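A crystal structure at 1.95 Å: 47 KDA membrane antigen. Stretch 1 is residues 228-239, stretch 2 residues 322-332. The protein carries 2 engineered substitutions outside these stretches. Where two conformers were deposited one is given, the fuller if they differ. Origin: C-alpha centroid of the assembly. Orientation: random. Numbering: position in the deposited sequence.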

# COMPACT_ATOMS: atom_id res chain seq x y z
N ASP B 228 -9.01 -19.13 0.90
CA ASP B 228 -10.10 -19.31 -0.06
C ASP B 228 -10.80 -17.97 -0.22
O ASP B 228 -11.29 -17.60 -1.30
CB ASP B 228 -11.09 -20.36 0.46
CG ASP B 228 -10.57 -21.76 0.25
OD1 ASP B 228 -9.94 -21.96 -0.82
OD2 ASP B 228 -10.77 -22.63 1.11
N ALA B 229 -10.84 -17.22 0.89
CA ALA B 229 -11.48 -15.91 0.89
C ALA B 229 -10.89 -15.10 2.02
O ALA B 229 -10.42 -15.64 3.01
CB ALA B 229 -13.01 -16.05 1.08
N GLU B 230 -10.94 -13.78 1.87
CA GLU B 230 -10.37 -12.91 2.87
C GLU B 230 -11.15 -11.62 2.97
O GLU B 230 -11.71 -11.15 1.98
CB GLU B 230 -8.91 -12.66 2.48
CG GLU B 230 -8.21 -11.60 3.30
CD GLU B 230 -8.40 -10.20 2.73
OE1 GLU B 230 -7.79 -9.24 3.27
OE2 GLU B 230 -9.17 -10.04 1.75
N ALA B 231 -11.22 -11.07 4.18
CA ALA B 231 -11.93 -9.82 4.39
C ALA B 231 -10.95 -8.81 4.95
O ALA B 231 -10.15 -9.14 5.82
CB ALA B 231 -13.10 -10.01 5.39
N SER B 232 -11.00 -7.60 4.41
CA SER B 232 -10.13 -6.52 4.84
C SER B 232 -11.01 -5.52 5.58
O SER B 232 -11.81 -4.82 4.96
CB SER B 232 -9.49 -5.82 3.64
OG SER B 232 -8.47 -6.64 3.11
N VAL B 233 -10.86 -5.46 6.89
CA VAL B 233 -11.67 -4.55 7.65
C VAL B 233 -10.95 -3.21 7.85
O VAL B 233 -9.90 -3.17 8.50
CB VAL B 233 -12.03 -5.18 9.03
CG1 VAL B 233 -12.95 -4.25 9.82
CG2 VAL B 233 -12.68 -6.55 8.83
N MET B 234 -11.47 -2.14 7.27
CA MET B 234 -10.88 -0.81 7.48
C MET B 234 -11.57 -0.26 8.73
O MET B 234 -12.79 -0.37 8.86
CB MET B 234 -11.14 0.09 6.28
CG MET B 234 -10.37 -0.34 5.03
SD MET B 234 -8.65 0.18 5.13
CE MET B 234 -8.87 1.98 4.83
N LEU B 235 -10.80 0.33 9.62
CA LEU B 235 -11.34 0.84 10.90
C LEU B 235 -11.38 2.36 11.06
O LEU B 235 -10.63 3.09 10.41
CB LEU B 235 -10.49 0.25 12.03
CG LEU B 235 -10.40 -1.28 12.05
CD1 LEU B 235 -9.31 -1.71 13.00
CD2 LEU B 235 -11.74 -1.89 12.51
N LYS B 236 -12.29 2.83 11.91
CA LYS B 236 -12.37 4.26 12.22
C LYS B 236 -12.80 4.37 13.68
O LYS B 236 -13.15 3.37 14.32
CB LYS B 236 -13.34 5.01 11.29
CG LYS B 236 -14.81 4.65 11.45
CD LYS B 236 -15.68 5.40 10.42
CE LYS B 236 -17.17 5.19 10.69
NZ LYS B 236 -18.00 5.90 9.68
N ARG B 237 -12.76 5.58 14.23
CA ARG B 237 -13.12 5.76 15.62
C ARG B 237 -14.63 5.76 15.78
O ARG B 237 -15.37 6.14 14.85
CB ARG B 237 -12.53 7.07 16.16
CG ARG B 237 -12.01 6.94 17.59
CD ARG B 237 -11.15 8.14 17.99
NE ARG B 237 -11.93 9.37 17.97
CZ ARG B 237 -11.42 10.58 18.16
NH1 ARG B 237 -10.11 10.72 18.38
NH2 ARG B 237 -12.20 11.66 18.11
N ALA B 238 -15.09 5.34 16.96
CA ALA B 238 -16.52 5.24 17.24
C ALA B 238 -17.29 6.53 16.90
O ALA B 238 -18.42 6.46 16.43
CB ALA B 238 -16.74 4.84 18.72
N ASP B 239 -16.69 7.69 17.13
CA ASP B 239 -17.37 8.94 16.83
C ASP B 239 -17.35 9.31 15.36
O ASP B 239 -17.79 10.40 14.99
CB ASP B 239 -16.79 10.10 17.66
CG ASP B 239 -15.34 10.43 17.30
OD1 ASP B 239 -14.71 9.70 16.49
OD2 ASP B 239 -14.82 11.43 17.84
N TYR B 322 -10.67 -2.60 24.35
CA TYR B 322 -11.53 -2.07 23.32
C TYR B 322 -12.83 -2.84 23.18
O TYR B 322 -12.89 -4.05 23.44
CB TYR B 322 -10.84 -2.12 21.94
CG TYR B 322 -9.69 -1.15 21.77
CD1 TYR B 322 -8.41 -1.46 22.23
CD2 TYR B 322 -9.89 0.09 21.16
CE1 TYR B 322 -7.34 -0.56 22.08
CE2 TYR B 322 -8.82 1.01 21.00
CZ TYR B 322 -7.56 0.67 21.47
OH TYR B 322 -6.51 1.55 21.31
N ARG B 323 -13.87 -2.14 22.76
CA ARG B 323 -15.17 -2.76 22.55
C ARG B 323 -14.96 -3.72 21.36
O ARG B 323 -14.13 -3.45 20.48
CB ARG B 323 -16.18 -1.67 22.20
CG ARG B 323 -17.64 -2.11 22.21
CD ARG B 323 -18.58 -0.90 22.34
NE ARG B 323 -18.60 -0.06 21.14
CZ ARG B 323 -18.38 1.25 21.14
NH1 ARG B 323 -18.12 1.88 22.27
NH2 ARG B 323 -18.45 1.93 20.00
N ASP B 324 -15.67 -4.84 21.33
CA ASP B 324 -15.54 -5.78 20.21
C ASP B 324 -15.92 -5.07 18.91
O ASP B 324 -16.78 -4.19 18.90
CB ASP B 324 -16.45 -7.01 20.39
CG ASP B 324 -15.94 -8.01 21.44
OD1 ASP B 324 -14.88 -7.77 22.07
OD2 ASP B 324 -16.60 -9.05 21.64
N VAL B 325 -15.26 -5.41 17.81
CA VAL B 325 -15.61 -4.81 16.53
C VAL B 325 -16.22 -5.94 15.72
O VAL B 325 -15.55 -6.92 15.44
CB VAL B 325 -14.37 -4.30 15.80
CG1 VAL B 325 -14.76 -3.81 14.40
CG2 VAL B 325 -13.72 -3.19 16.64
N VAL B 326 -17.48 -5.79 15.34
CA VAL B 326 -18.16 -6.85 14.61
C VAL B 326 -18.35 -6.46 13.16
O VAL B 326 -18.84 -5.37 12.87
CB VAL B 326 -19.56 -7.17 15.24
CG1 VAL B 326 -20.24 -8.30 14.49
CG2 VAL B 326 -19.41 -7.55 16.71
N ALA B 327 -17.99 -7.36 12.26
CA ALA B 327 -18.14 -7.09 10.83
C ALA B 327 -18.80 -8.26 10.12
O ALA B 327 -18.41 -9.41 10.32
CB ALA B 327 -16.76 -6.82 10.21
N ASP B 328 -19.78 -7.96 9.28
CA ASP B 328 -20.46 -8.99 8.51
C ASP B 328 -19.95 -8.97 7.07
O ASP B 328 -19.84 -7.90 6.45
CB ASP B 328 -21.98 -8.77 8.53
CG ASP B 328 -22.60 -9.05 9.91
OD1 ASP B 328 -21.90 -9.62 10.78
OD2 ASP B 328 -23.79 -8.71 10.12
N VAL B 329 -19.64 -10.14 6.53
CA VAL B 329 -19.14 -10.22 5.16
C VAL B 329 -19.66 -11.48 4.50
O VAL B 329 -20.00 -12.46 5.16
CB VAL B 329 -17.58 -10.24 5.15
CG1 VAL B 329 -17.05 -11.51 5.84
CG2 VAL B 329 -17.09 -10.22 3.73
N ARG B 330 -19.74 -11.47 3.18
CA ARG B 330 -20.20 -12.65 2.45
C ARG B 330 -19.12 -13.15 1.50
O ARG B 330 -18.53 -12.35 0.77
CB ARG B 330 -21.47 -12.32 1.65
CG ARG B 330 -22.04 -13.56 0.91
CD ARG B 330 -23.08 -13.17 -0.13
NE ARG B 330 -23.41 -14.33 -0.97
CZ ARG B 330 -24.16 -14.25 -2.06
NH1 ARG B 330 -24.64 -13.08 -2.45
NH2 ARG B 330 -24.44 -15.34 -2.75
N PHE B 331 -18.84 -14.45 1.53
CA PHE B 331 -17.86 -15.01 0.61
C PHE B 331 -18.66 -15.81 -0.44
O PHE B 331 -19.41 -16.72 -0.10
CB PHE B 331 -16.86 -15.90 1.34
CG PHE B 331 -16.03 -15.18 2.38
CD1 PHE B 331 -15.55 -13.89 2.13
CD2 PHE B 331 -15.68 -15.81 3.58
CE1 PHE B 331 -14.72 -13.24 3.06
CE2 PHE B 331 -14.86 -15.17 4.53
CZ PHE B 331 -14.37 -13.88 4.26
N LEU B 332 -18.49 -15.45 -1.70
CA LEU B 332 -19.19 -16.07 -2.81
C LEU B 332 -18.76 -17.49 -3.13
O LEU B 332 -17.65 -17.90 -2.81
CB LEU B 332 -19.03 -15.20 -4.07
CG LEU B 332 -19.71 -13.84 -3.92
CD1 LEU B 332 -19.23 -12.90 -5.00
CD2 LEU B 332 -21.24 -14.02 -3.96

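Strand 229-237 and the strand ending at Phe331 run roughly antiparallel, with 151° between their directions. Their axes come no closer than 8.1 Å. No hydrogen bond joins the two stretches, so the contact is made by side chains packing between them, not by sheet pairing. The backbones diverge along the register. Ala229 CA lies 6.4 Å from Phe331 CA, whereas Leu235 CA lies 9.0 Å from Val325 CA.

Alternate residues face across, as expected for extended chains. At the narrow end, Ala229 CB sits over one face of the Phe331 ring, 3.4 Å from Phe331 CG. This is a CH-pi contact, 16° off the ring normal. The ring also reaches Ala231, with Phe331 CZ 4.2 Å from Ala231 CB. Ala231 CB is likewise 4.2 Å from Val329 CG1.

Further along, Val233 CG2 meets Ala327 CB at 4.3 Å. At Leu235 and Val325 the backbones are farther apart, and the two branched side chains meet between them. Leu235 points its CA-to-CB bond sideways, but its end comes nearer, and Leu235 CD2 lies 4.0 Å from Val325 CG1. Past the strand, Ala238 CB touches the edge of the Arg323 guanidinium, 3.6 Å from Arg323 NH2. Within stretch 1, Arg237 NH2 forms a 2.6 Å salt bridge with Asp239 OD2.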